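Local structure of signal recognition 54 kDa protein (Pyrococcus furiosus, 3DM5) at residues A[34-39]-A[48-53]; A[41-46]-A[252-257]; A[129-134]-A[154-159]; A[326-331]-A[421-426]; A[332-337]-A[374-379]. The protein is the 54 kDa protein of the signal recognition particle, combining a helical bundle, a GDP-bound GTPase domain of the P-loop class and a signal peptide binding domain. One frame throughout, in Å; residues are numbered along the deposited sequence.

Contact 1: A[34-39]-A[48-53]; sequences DIQRAL and LVLQLT
Gln36 and Val49 mark the nearest backbone approach of two consecutive helices, their CA atoms 6.2 Å apart. Segments 34-39 and 48-53 run roughly antiparallel, with 152° between their directions and local axes 10.0 Å apart at closest, a helical hairpin turned by the short loop between them. Val49 sits at the middle and puts its two methyls to different uses. CG1 lies against the start of the Gln36 side chain, 3.9 Å from Gln36 CG, while CG2 presses on Leu39, 3.5 Å from its CB. One turn further along the second helix, Leu52 CD2 meets Leu39 CD2 at 3.7 Å, the two side chains crossing at about a right angle. Thr53 divides its branches in the same way. Its CG2 passes Ile35 CG2 at 4.0 Å, and its OG1, held between the backbone N and the carbonyl carbon (chi1 63°), faces both Gln36 OE1 and its own helix. OG1 is 3.0 Å from Gln36 OE1 and as close to Val49 O, two acceptors competing for one hydroxyl proton. The extended Gln36 chain (chi2 174°) carries its amide across to this hydroxyl. Behind the interface Leu39 also touches Leu6 of helix 5-19, and Leu52 packs on Leu83 of helix 71-86, so the pair belongs to the bundle interior. Gln36 also packs on Val46 of a second subunit. Chemically, aliphatic packing carries the hairpin; the Gln36-Thr53 bond, the one polar link across it, is not certain, because Val49 O is an alternative acceptor.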
# COMPACT_ATOMS: atom_id res chain seq x y z
N ASP A 34 -15.64 6.47 9.02
CA ASP A 34 -14.50 5.58 9.12
C ASP A 34 -14.94 4.12 9.02
O ASP A 34 -14.28 3.32 8.37
CB ASP A 34 -13.70 5.82 10.41
CG ASP A 34 -12.65 6.92 10.26
OD1 ASP A 34 -12.51 7.48 9.14
OD2 ASP A 34 -11.95 7.22 11.25
N ILE A 35 -16.08 3.79 9.62
CA ILE A 35 -16.59 2.42 9.60
C ILE A 35 -17.17 2.02 8.24
O ILE A 35 -16.95 0.91 7.77
CB ILE A 35 -17.64 2.18 10.70
CG1 ILE A 35 -17.06 2.49 12.08
CG2 ILE A 35 -18.17 0.74 10.64
CD1 ILE A 35 -18.12 2.61 13.18
N GLN A 36 -17.90 2.92 7.61
CA GLN A 36 -18.37 2.66 6.26
C GLN A 36 -17.20 2.32 5.36
O GLN A 36 -17.24 1.33 4.64
CB GLN A 36 -19.14 3.85 5.70
CG GLN A 36 -20.40 4.16 6.50
CD GLN A 36 -21.09 5.41 6.05
OE1 GLN A 36 -22.27 5.62 6.34
NE2 GLN A 36 -20.35 6.26 5.34
N ARG A 37 -16.15 3.12 5.42
CA ARG A 37 -14.99 2.88 4.57
C ARG A 37 -14.34 1.53 4.83
O ARG A 37 -13.98 0.81 3.89
CB ARG A 37 -13.97 4.02 4.67
CG ARG A 37 -14.14 5.10 3.59
CD ARG A 37 -13.11 6.24 3.68
NE ARG A 37 -13.63 7.40 4.40
CZ ARG A 37 -13.26 7.76 5.63
NH1 ARG A 37 -12.35 7.05 6.29
NH2 ARG A 37 -13.81 8.84 6.20
N ALA A 38 -14.18 1.18 6.10
CA ALA A 38 -13.52 -0.08 6.44
C ALA A 38 -14.38 -1.23 5.94
O ALA A 38 -13.89 -2.12 5.25
CB ALA A 38 -13.29 -0.19 7.94
N LEU A 39 -15.66 -1.19 6.29
CA LEU A 39 -16.64 -2.21 5.87
C LEU A 39 -16.72 -2.40 4.36
O LEU A 39 -16.58 -3.52 3.88
CB LEU A 39 -18.04 -1.91 6.45
CG LEU A 39 -18.50 -2.69 7.69
CD1 LEU A 39 -17.35 -3.30 8.49
CD2 LEU A 39 -19.39 -1.87 8.56
N LEU A 48 -26.26 -3.10 3.49
CA LEU A 48 -26.05 -3.59 4.84
C LEU A 48 -25.23 -2.62 5.68
O LEU A 48 -25.50 -2.44 6.86
CB LEU A 48 -25.35 -4.96 4.84
CG LEU A 48 -26.16 -6.23 4.60
CD1 LEU A 48 -25.24 -7.42 4.72
CD2 LEU A 48 -27.29 -6.34 5.58
N VAL A 49 -24.21 -2.02 5.06
CA VAL A 49 -23.35 -1.07 5.76
C VAL A 49 -24.09 0.20 6.15
O VAL A 49 -23.92 0.72 7.27
CB VAL A 49 -22.10 -0.70 4.94
CG1 VAL A 49 -21.38 0.46 5.59
CG2 VAL A 49 -21.15 -1.89 4.83
N LEU A 50 -24.92 0.70 5.23
CA LEU A 50 -25.76 1.86 5.51
C LEU A 50 -26.62 1.63 6.73
O LEU A 50 -26.69 2.47 7.62
CB LEU A 50 -26.67 2.16 4.32
CG LEU A 50 -26.23 3.32 3.47
CD1 LEU A 50 -27.30 3.59 2.45
CD2 LEU A 50 -26.01 4.53 4.37
N GLN A 51 -27.27 0.47 6.76
CA GLN A 51 -28.24 0.16 7.79
C GLN A 51 -27.54 0.09 9.15
O GLN A 51 -28.02 0.63 10.14
CB GLN A 51 -28.95 -1.14 7.43
CG GLN A 51 -29.43 -2.01 8.58
CD GLN A 51 -29.65 -3.46 8.14
OE1 GLN A 51 -30.45 -3.73 7.24
NE2 GLN A 51 -28.94 -4.39 8.77
N LEU A 52 -26.39 -0.56 9.17
CA LEU A 52 -25.62 -0.67 10.39
C LEU A 52 -25.09 0.68 10.87
O LEU A 52 -25.16 0.99 12.06
CB LEU A 52 -24.45 -1.63 10.19
CG LEU A 52 -23.49 -1.74 11.37
CD1 LEU A 52 -24.17 -2.50 12.48
CD2 LEU A 52 -22.17 -2.41 10.94
N THR A 53 -24.54 1.48 9.97
CA THR A 53 -23.93 2.73 10.42
C THR A 53 -24.96 3.82 10.72
O THR A 53 -24.65 4.80 11.39
CB THR A 53 -22.81 3.22 9.48
OG1 THR A 53 -23.33 3.53 8.17
CG2 THR A 53 -21.70 2.17 9.39

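Contact 2: A[41-46]-A[252-257]; sequences QADVNV and SAKGGG
Asp43 and Lys254 reach across each other obliquely. Asp43 CG stands anti to the backbone N (chi1 -168°), and its OD1 faces the end of the lysine, where the chain is bent at chi3 and Lys254 CE comes closer to OD1 than the ammonium does. Lys254 NZ is 3.8 Å from Asp43 OD1, a long salt bridge; the same oxygen accepts a hydrogen bond from the backbone N of Gln226. Val44 turns CG2 over the glycine backbone, 3.8 Å from Gly257 CA. Ala42 brings its CB within 3.6 Å of Ala253 O, while its carbonyl points at the start of helix 255-263: Gly257 N donates to Ala42 O at 2.9 Å, with an N-H...O angle of 133° and the donor tilted 32° from the carbonyl plane. That helix start is capped by Ser252 OG, which accepts from Gly255 N. Asp43, with positive phi, is the C-prime residue of the Schellman motif ending helix 25-41. Thus the end of a bundle helix meets the start of a GTPase-domain helix. A CB on Gly257 would collide with Ala42 O and Asp43 O; its lack of a side chain lets the two backbones meet there, and the joint relies on one bent hydrogen bond, CA-H...O contacts and a slack charge pair.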
# COMPACT_ATOMS: atom_id res chain seq x y z
N GLN A 41 -14.69 -1.67 2.09
CA GLN A 41 -13.42 -2.14 1.58
C GLN A 41 -13.26 -3.65 1.77
O GLN A 41 -12.50 -4.28 1.05
CB GLN A 41 -12.29 -1.39 2.28
CG GLN A 41 -10.94 -1.57 1.62
CD GLN A 41 -9.95 -0.52 2.05
OE1 GLN A 41 -9.69 -0.33 3.25
NE2 GLN A 41 -9.38 0.17 1.08
N ALA A 42 -13.95 -4.22 2.75
CA ALA A 42 -13.92 -5.66 3.02
C ALA A 42 -15.07 -6.35 2.28
O ALA A 42 -15.41 -7.51 2.56
CB ALA A 42 -13.98 -5.93 4.51
N ASP A 43 -15.67 -5.61 1.35
CA ASP A 43 -16.72 -6.12 0.47
C ASP A 43 -18.04 -6.34 1.17
O ASP A 43 -18.83 -7.18 0.73
CB ASP A 43 -16.27 -7.39 -0.26
CG ASP A 43 -17.22 -7.77 -1.40
OD1 ASP A 43 -17.13 -8.91 -1.91
OD2 ASP A 43 -18.05 -6.92 -1.78
N VAL A 44 -18.30 -5.62 2.24
CA VAL A 44 -19.63 -5.73 2.85
C VAL A 44 -20.65 -5.00 1.98
O VAL A 44 -20.43 -3.84 1.62
CB VAL A 44 -19.69 -5.19 4.32
CG1 VAL A 44 -21.10 -5.30 4.86
CG2 VAL A 44 -18.76 -5.97 5.20
N ASN A 45 -21.74 -5.68 1.65
CA ASN A 45 -22.83 -5.08 0.88
C ASN A 45 -23.11 -3.66 1.33
O ASN A 45 -23.22 -3.39 2.53
CB ASN A 45 -24.10 -5.91 1.04
CG ASN A 45 -25.28 -5.32 0.28
OD1 ASN A 45 -25.41 -5.51 -0.92
ND2 ASN A 45 -26.13 -4.60 0.98
N VAL A 46 -23.24 -2.74 0.38
CA VAL A 46 -23.44 -1.33 0.73
C VAL A 46 -24.71 -1.08 1.52
O VAL A 46 -24.69 -0.38 2.52
CB VAL A 46 -23.42 -0.40 -0.47
CG1 VAL A 46 -23.86 0.98 -0.05
CG2 VAL A 46 -22.02 -0.35 -1.06
N SER A 252 -7.73 -12.85 3.53
CA SER A 252 -8.65 -12.40 2.48
C SER A 252 -9.17 -11.02 2.76
O SER A 252 -9.58 -10.69 3.89
CB SER A 252 -9.81 -13.38 2.28
OG SER A 252 -10.95 -13.00 3.05
N ALA A 253 -9.17 -10.20 1.72
CA ALA A 253 -9.67 -8.84 1.85
C ALA A 253 -11.19 -8.81 2.00
O ALA A 253 -11.75 -7.80 2.43
CB ALA A 253 -9.24 -8.01 0.65
N LYS A 254 -11.84 -9.92 1.67
CA LYS A 254 -13.29 -9.92 1.48
C LYS A 254 -14.09 -10.79 2.46
O LYS A 254 -15.32 -10.76 2.44
CB LYS A 254 -13.60 -10.32 0.04
CG LYS A 254 -12.70 -9.66 -0.98
CD LYS A 254 -12.97 -10.17 -2.39
CE LYS A 254 -14.30 -9.68 -2.92
NZ LYS A 254 -14.48 -10.11 -4.34
N GLY A 255 -13.41 -11.54 3.32
CA GLY A 255 -14.08 -12.37 4.31
C GLY A 255 -15.09 -11.63 5.17
O GLY A 255 -16.13 -12.18 5.56
N GLY A 256 -14.81 -10.37 5.47
CA GLY A 256 -15.76 -9.58 6.23
C GLY A 256 -17.09 -9.53 5.51
O GLY A 256 -18.15 -9.72 6.12
N GLY A 257 -17.04 -9.27 4.21
CA GLY A 257 -18.22 -9.25 3.38
C GLY A 257 -18.97 -10.57 3.36
O GLY A 257 -20.19 -10.57 3.26

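Contact 3: A[129-134]-A[154-159]; sequences YKVGVV and YHIEVF
Val133 and Val158 are paired in register on two neighbouring parallel strands, 131-134 and 157-159, whose axes come within 4.7 Å and whose directions differ by 25°. Both backbone bonds of the pairing belong to Val133: its N donates to Glu157 O at 2.9 Å and a straight 179°, and its O accepts from Phe159 N at 2.8 Å. The two bonds straddle Val158, as parallel pairing requires. On one face of the sheet Val133 and Val158 lie side by side and point the same way, with Val133 CG2 3.8 Å from Val158 CG1. Val133 CG1 is turned instead toward Ile156, whose CG2 it meets at 4.0 Å, the two side chains crossing at about a right angle. Ile156 CG2, anti to the backbone N, thereby touches both Val133 and Val131, 4.2 Å from Val131 CG1. This row is roofed by two helices: Leu151 of helix 142-151 touches both Val133 and Val158, and helix 113-125 lies over Val131 and Ile156. On the other face Val134 and Phe159 stand side by side, with Val134 CG1 set obliquely to the ring, 4.2 Å from Phe159 CD2. Strand 131-135 continues the sheet through backbone bonds to Ile185 and Ile187, whereas strand 157-159 is outermost within the chain. Strand 131-135, helix 142-151 and strand 157-159 thus form a beta-alpha-beta crossover at the edge of the mostly parallel sheet, flanked by helices, that is the core of the P-loop GTPase fold.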
# COMPACT_ATOMS: atom_id res chain seq x y z
N TYR A 129 -13.61 -37.72 20.79
CA TYR A 129 -14.65 -38.41 20.05
C TYR A 129 -14.05 -39.44 19.12
O TYR A 129 -12.92 -39.29 18.64
CB TYR A 129 -15.50 -37.43 19.27
CG TYR A 129 -16.51 -36.71 20.12
CD1 TYR A 129 -17.66 -37.36 20.55
CD2 TYR A 129 -16.32 -35.39 20.49
CE1 TYR A 129 -18.60 -36.71 21.33
CE2 TYR A 129 -17.25 -34.72 21.28
CZ TYR A 129 -18.39 -35.39 21.69
OH TYR A 129 -19.32 -34.75 22.47
N LYS A 130 -14.81 -40.50 18.86
CA LYS A 130 -14.47 -41.39 17.76
C LYS A 130 -15.14 -40.81 16.54
O LYS A 130 -16.35 -40.53 16.56
CB LYS A 130 -14.97 -42.81 17.98
CG LYS A 130 -14.04 -43.68 18.80
CD LYS A 130 -14.13 -45.13 18.37
CE LYS A 130 -13.82 -45.23 16.89
NZ LYS A 130 -13.92 -46.63 16.41
N VAL A 131 -14.37 -40.61 15.48
CA VAL A 131 -14.91 -40.01 14.28
C VAL A 131 -14.68 -40.92 13.10
O VAL A 131 -13.61 -41.52 12.97
CB VAL A 131 -14.27 -38.64 13.98
CG1 VAL A 131 -14.84 -38.05 12.70
CG2 VAL A 131 -14.48 -37.70 15.13
N GLY A 132 -15.68 -41.01 12.24
CA GLY A 132 -15.52 -41.59 10.92
C GLY A 132 -15.94 -40.59 9.86
O GLY A 132 -16.92 -39.87 10.04
N VAL A 133 -15.20 -40.53 8.77
CA VAL A 133 -15.65 -39.72 7.65
C VAL A 133 -16.00 -40.65 6.52
O VAL A 133 -15.37 -41.70 6.33
CB VAL A 133 -14.61 -38.61 7.19
CG1 VAL A 133 -13.62 -38.27 8.30
CG2 VAL A 133 -13.88 -39.02 5.91
N VAL A 134 -17.01 -40.25 5.78
CA VAL A 134 -17.51 -41.00 4.65
C VAL A 134 -17.34 -40.10 3.46
O VAL A 134 -17.91 -39.01 3.42
CB VAL A 134 -19.02 -41.29 4.80
CG1 VAL A 134 -19.61 -41.85 3.48
CG2 VAL A 134 -19.25 -42.22 5.95
N TYR A 154 -4.06 -39.45 12.07
CA TYR A 154 -4.86 -39.38 13.29
C TYR A 154 -5.64 -40.66 13.49
O TYR A 154 -6.36 -40.81 14.47
CB TYR A 154 -5.74 -38.13 13.29
CG TYR A 154 -4.94 -36.88 13.03
CD1 TYR A 154 -4.16 -36.30 14.03
CD2 TYR A 154 -4.93 -36.29 11.77
CE1 TYR A 154 -3.41 -35.16 13.79
CE2 TYR A 154 -4.18 -35.16 11.52
CZ TYR A 154 -3.43 -34.60 12.52
OH TYR A 154 -2.70 -33.47 12.26
N HIS A 155 -5.48 -41.60 12.56
CA HIS A 155 -6.19 -42.87 12.61
C HIS A 155 -7.71 -42.69 12.53
O HIS A 155 -8.47 -43.58 12.89
CB HIS A 155 -5.81 -43.66 13.86
CG HIS A 155 -4.34 -43.93 13.96
ND1 HIS A 155 -3.70 -44.84 13.13
CD2 HIS A 155 -3.39 -43.42 14.77
CE1 HIS A 155 -2.42 -44.87 13.44
NE2 HIS A 155 -2.20 -44.02 14.43
N ILE A 156 -8.13 -41.52 12.08
CA ILE A 156 -9.52 -41.28 11.79
C ILE A 156 -9.88 -42.01 10.52
O ILE A 156 -9.31 -41.74 9.46
CB ILE A 156 -9.81 -39.78 11.63
CG1 ILE A 156 -9.51 -39.06 12.95
CG2 ILE A 156 -11.26 -39.56 11.23
CD1 ILE A 156 -9.67 -37.55 12.88
N GLU A 157 -10.82 -42.95 10.64
CA GLU A 157 -11.28 -43.71 9.49
C GLU A 157 -11.90 -42.87 8.39
O GLU A 157 -12.72 -41.99 8.64
CB GLU A 157 -12.27 -44.80 9.91
CG GLU A 157 -13.17 -45.25 8.77
CD GLU A 157 -13.69 -46.66 8.93
OE1 GLU A 157 -13.82 -47.11 10.09
OE2 GLU A 157 -13.95 -47.31 7.89
N VAL A 158 -11.51 -43.18 7.16
CA VAL A 158 -12.08 -42.57 5.98
C VAL A 158 -12.67 -43.67 5.10
O VAL A 158 -11.92 -44.40 4.43
CB VAL A 158 -10.98 -41.82 5.15
CG1 VAL A 158 -11.56 -41.23 3.87
CG2 VAL A 158 -10.34 -40.75 5.97
N PHE A 159 -14.00 -43.80 5.10
CA PHE A 159 -14.70 -44.73 4.20
C PHE A 159 -14.83 -44.13 2.83
O PHE A 159 -15.24 -42.98 2.69
CB PHE A 159 -16.11 -45.08 4.72
CG PHE A 159 -16.92 -45.93 3.76
CD1 PHE A 159 -17.04 -47.29 3.96
CD2 PHE A 159 -17.52 -45.37 2.63
CE1 PHE A 159 -17.76 -48.08 3.08
CE2 PHE A 159 -18.24 -46.15 1.73
CZ PHE A 159 -18.36 -47.52 1.96

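Contact 4: A[326-331]-A[421-426]; sequences GKFTLK and QMKKLF
Phe328 packs on Met422, Lys423 and Phe426 of helix 409-427 in the all-helical signal peptide binding domain, joining the loop before helix 330-341 to that helix. Aromatic contact leads. The rings of Phe328 and Phe426 are oblique, planes at 40° and centroids 5.3 Å apart; Phe426 CD2 stands over one face of Phe328, toward the rim, and Phe426 CE2 lies 3.7 Å from Phe328 CE1. Phe323 joins the cluster, meeting Phe328 edge-to-face, and Tyr419 adds a fourth ring nearly parallel to Phe328. Met422 and Lys423 add aliphatic contacts. Phe328 CG is anti to its backbone N (chi1 166°), and the ring lies against helix 409-427. There the bent end of Met422 puts CE 3.7 Å from Phe328 CZ, and Lys423 lays its first methylenes alongside, CB 3.8 Å from Phe328 CD2, as the two side chains slide past each other in opposite directions. Polar contact lies around this hydrophobic patch. Phe328 O accepts from Tyr419 OH, tying the loop to the same helix that supplies the packing, and Thr329 N-caps helix 330-341, its hydroxyl accepting a weak bond from Lys331 N. The chain of Lys423, extended beyond CG, runs past the ring to the Gly326 carbonyl: Lys423 CE lies 3.3 Å from Gly326 O, with NZ 4.0 Å from the same oxygen.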
# COMPACT_ATOMS: atom_id res chain seq x y z
N GLY A 326 28.62 13.28 35.48
CA GLY A 326 28.16 14.67 35.45
C GLY A 326 27.71 15.17 34.09
O GLY A 326 27.38 16.35 33.94
N LYS A 327 27.71 14.30 33.08
CA LYS A 327 27.21 14.64 31.76
C LYS A 327 25.68 14.54 31.74
O LYS A 327 25.10 13.69 31.06
CB LYS A 327 27.83 13.72 30.71
N PHE A 328 25.04 15.42 32.49
CA PHE A 328 23.60 15.45 32.64
C PHE A 328 23.16 16.85 32.24
O PHE A 328 23.79 17.83 32.62
CB PHE A 328 23.24 15.11 34.09
CG PHE A 328 21.82 15.40 34.49
CD1 PHE A 328 20.83 14.44 34.34
CD2 PHE A 328 21.48 16.61 35.08
CE1 PHE A 328 19.51 14.69 34.73
CE2 PHE A 328 20.17 16.87 35.47
CZ PHE A 328 19.18 15.90 35.29
N THR A 329 22.10 16.94 31.43
CA THR A 329 21.72 18.22 30.84
C THR A 329 20.29 18.59 31.15
O THR A 329 19.52 17.80 31.71
CB THR A 329 21.86 18.21 29.31
OG1 THR A 329 20.76 17.49 28.74
CG2 THR A 329 23.18 17.58 28.86
N LEU A 330 19.95 19.82 30.77
CA LEU A 330 18.59 20.33 30.93
C LEU A 330 17.61 19.53 30.09
O LEU A 330 16.43 19.48 30.39
CB LEU A 330 18.54 21.80 30.53
CG LEU A 330 18.79 22.77 31.68
CD1 LEU A 330 19.66 23.92 31.24
CD2 LEU A 330 17.45 23.26 32.21
N LYS A 331 18.13 18.90 29.05
CA LYS A 331 17.31 18.04 28.21
C LYS A 331 17.01 16.75 28.96
O LYS A 331 15.87 16.30 29.01
CB LYS A 331 18.04 17.73 26.90
CG LYS A 331 17.16 17.80 25.66
CD LYS A 331 17.36 19.09 24.88
CE LYS A 331 18.39 18.91 23.77
NZ LYS A 331 17.78 18.37 22.52
N GLN A 421 20.63 20.62 41.48
CA GLN A 421 20.35 19.65 42.54
C GLN A 421 20.44 18.24 41.98
O GLN A 421 21.26 17.43 42.44
CB GLN A 421 18.96 19.90 43.14
CG GLN A 421 18.57 18.90 44.24
CD GLN A 421 17.15 19.09 44.77
OE1 GLN A 421 16.24 19.47 44.03
NE2 GLN A 421 16.96 18.80 46.06
N MET A 422 19.61 17.94 40.99
CA MET A 422 19.58 16.62 40.37
C MET A 422 20.93 16.25 39.79
O MET A 422 21.33 15.09 39.83
CB MET A 422 18.52 16.55 39.28
CG MET A 422 17.10 16.54 39.79
SD MET A 422 15.94 16.38 38.42
CE MET A 422 16.55 14.89 37.63
N LYS A 423 21.64 17.24 39.26
CA LYS A 423 22.95 16.99 38.69
C LYS A 423 23.95 16.56 39.75
O LYS A 423 24.77 15.67 39.52
CB LYS A 423 23.47 18.22 37.95
CG LYS A 423 24.74 17.93 37.15
CD LYS A 423 25.43 19.19 36.71
CE LYS A 423 26.73 18.85 36.00
NZ LYS A 423 27.38 20.06 35.42
N LYS A 424 23.91 17.22 40.92
CA LYS A 424 24.80 16.88 42.03
C LYS A 424 24.56 15.44 42.49
O LYS A 424 25.51 14.65 42.63
CB LYS A 424 24.59 17.85 43.19
N LEU A 425 23.29 15.10 42.70
CA LEU A 425 22.88 13.74 42.98
C LEU A 425 23.60 12.71 42.11
O LEU A 425 24.40 11.92 42.61
CB LEU A 425 21.38 13.61 42.78
CG LEU A 425 20.53 13.32 44.00
CD1 LEU A 425 19.05 13.53 43.69
CD2 LEU A 425 20.79 11.89 44.45
N PHE A 426 23.31 12.72 40.81
CA PHE A 426 23.86 11.73 39.89
C PHE A 426 25.38 11.72 39.89
O PHE A 426 25.99 10.65 39.96
CB PHE A 426 23.35 11.96 38.45
CG PHE A 426 21.88 11.72 38.28
CD1 PHE A 426 21.34 10.46 38.48
CD2 PHE A 426 21.03 12.75 37.91
CE1 PHE A 426 19.98 10.23 38.32
CE2 PHE A 426 19.67 12.53 37.74
CZ PHE A 426 19.14 11.27 37.95

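Contact 5: A[332-337]-A[374-379]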
# COMPACT_ATOMS: atom_id res chain seq x y z
N ASP A 332 18.05 16.16 29.55
CA ASP A 332 17.90 14.99 30.41
C ASP A 332 16.89 15.20 31.56
O ASP A 332 16.09 14.32 31.85
CB ASP A 332 19.25 14.59 30.99
CG ASP A 332 20.20 14.07 29.93
OD1 ASP A 332 21.40 14.43 29.96
OD2 ASP A 332 19.74 13.30 29.06
N MET A 333 16.93 16.38 32.19
CA MET A 333 15.98 16.72 33.25
C MET A 333 14.57 16.95 32.70
O MET A 333 13.60 16.36 33.18
CB MET A 333 16.46 17.97 34.01
CG MET A 333 15.64 18.29 35.25
SD MET A 333 15.75 20.01 35.78
CE MET A 333 14.71 20.81 34.56
N TYR A 334 14.47 17.80 31.69
CA TYR A 334 13.23 18.02 30.93
C TYR A 334 12.48 16.72 30.74
O TYR A 334 11.26 16.68 30.85
CB TYR A 334 13.56 18.62 29.56
CG TYR A 334 12.38 19.13 28.75
CD1 TYR A 334 12.32 20.46 28.34
CD2 TYR A 334 11.34 18.29 28.38
CE1 TYR A 334 11.26 20.94 27.59
CE2 TYR A 334 10.27 18.76 27.63
CZ TYR A 334 10.24 20.09 27.23
OH TYR A 334 9.19 20.57 26.49
N ALA A 335 13.23 15.66 30.44
CA ALA A 335 12.68 14.34 30.17
C ALA A 335 12.32 13.58 31.45
O ALA A 335 11.22 13.05 31.58
CB ALA A 335 13.64 13.53 29.32
N GLN A 336 13.26 13.53 32.40
CA GLN A 336 12.98 12.90 33.69
C GLN A 336 11.62 13.35 34.20
O GLN A 336 10.76 12.53 34.51
CB GLN A 336 14.06 13.25 34.72
CG GLN A 336 15.44 12.67 34.44
CD GLN A 336 15.45 11.15 34.47
OE1 GLN A 336 14.80 10.49 33.65
NE2 GLN A 336 16.19 10.58 35.41
N LEU A 337 11.42 14.66 34.26
CA LEU A 337 10.17 15.22 34.75
C LEU A 337 9.01 14.80 33.85
O LEU A 337 8.01 14.25 34.33
CB LEU A 337 10.25 16.75 34.84
CG LEU A 337 11.46 17.36 35.55
CD1 LEU A 337 11.22 18.84 35.84
CD2 LEU A 337 11.84 16.61 36.83
N LYS A 374 5.25 24.85 34.48
CA LYS A 374 5.98 26.11 34.41
C LYS A 374 7.41 25.87 33.96
O LYS A 374 7.96 26.63 33.15
CB LYS A 374 5.97 26.79 35.78
CG LYS A 374 6.82 28.05 35.88
CD LYS A 374 6.56 28.79 37.18
CE LYS A 374 5.18 29.44 37.19
NZ LYS A 374 5.11 30.64 36.30
N PHE A 375 8.02 24.81 34.48
CA PHE A 375 9.38 24.44 34.14
C PHE A 375 9.55 24.19 32.65
O PHE A 375 10.53 24.63 32.04
CB PHE A 375 9.79 23.19 34.93
CG PHE A 375 10.37 23.50 36.29
CD1 PHE A 375 10.19 24.74 36.87
CD2 PHE A 375 11.07 22.53 36.99
CE1 PHE A 375 10.72 25.02 38.11
CE2 PHE A 375 11.61 22.80 38.23
CZ PHE A 375 11.43 24.05 38.80
N LYS A 376 8.59 23.48 32.06
CA LYS A 376 8.63 23.22 30.63
C LYS A 376 8.60 24.55 29.88
O LYS A 376 9.43 24.80 29.03
CB LYS A 376 7.45 22.35 30.20
CG LYS A 376 7.38 22.13 28.71
CD LYS A 376 6.20 21.26 28.32
CE LYS A 376 6.14 21.04 26.81
NZ LYS A 376 5.97 22.31 26.05
N VAL A 377 7.63 25.39 30.22
CA VAL A 377 7.48 26.70 29.58
C VAL A 377 8.80 27.49 29.56
O VAL A 377 9.12 28.17 28.59
CB VAL A 377 6.38 27.53 30.26
CG1 VAL A 377 6.31 28.91 29.65
CG2 VAL A 377 5.05 26.83 30.12
N ILE A 378 9.57 27.38 30.64
CA ILE A 378 10.83 28.10 30.74
C ILE A 378 11.87 27.52 29.78
O ILE A 378 12.53 28.26 29.05
CB ILE A 378 11.39 28.09 32.19
CG1 ILE A 378 10.48 28.90 33.12
CG2 ILE A 378 12.81 28.65 32.23
CD1 ILE A 378 11.03 29.05 34.52
N MET A 379 12.00 26.20 29.77
CA MET A 379 12.96 25.53 28.91
C MET A 379 12.65 25.72 27.42
O MET A 379 13.54 25.74 26.59
CB MET A 379 13.06 24.04 29.26
CG MET A 379 13.84 23.79 30.54
SD MET A 379 13.97 22.05 31.02
CE MET A 379 12.24 21.66 31.28
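Met379 meets Tyr334 and Met333 between two helices that run nearly antiparallel, 153° between directions and 10.9 Å apart at the axes. The end of Met379 is the main bump, lodged between those two side chains. Met379 SD comes in beside Tyr334 CB and CD1, 4.7 Å from the ring centroid and 67° off the normal: a Met-aromatic contact made obliquely. The same sulfur also receives the methyl of the second methionine, Met333 CE, at 3.8 Å. A turn along, Leu337 fills the next notch: its CD1 comes to the edge of the Phe375 ring, near its plane, 3.9 Å from CD2. The far end of the tyrosine lies against the stem of Lys376, with Lys376 CG 3.8 Å from Tyr334 CZ, the side chains crossing. Both polar tips are drawn to one partner just beyond the helix, Asp380, which bonds to Tyr334 OH and makes a salt bridge with Lys376 NZ. Met333 also reaches Leu415 and Met422 of helix 409-427, which joins the packing. The contact thus links helices 330-341 and 369-379, between which residues 346-364 are not modelled. Flexible methionine side chains moulded around aromatic rings suit the methionine-rich, all-helical signal peptide binding domain of the SRP54 family.

How the contacts relate
Contacts 1 and 2 adjoin, Leu39 and Val49 touching Val44: contact 1 lies inside the helical bundle, whereas contact 2 joins the bundle to the GTPase domain, trading aliphatic packing for backbone against glycine. Contact 3, nested along the chain within the loop that contact 2 closes, is the one sheet contact, built on two backbone hydrogen bonds at the edge strand, its centre about 35 Å from that of contact 2. Contacts 4 and 5 share helix 330-341 and meet through Phe328 and Met333, about 13 Å between centres. Both rely on aromatic and sulfur-bearing side chains; contact 5 is buried, contact 4 partly so. They lie about 70 Å, centre to centre, from contact 3.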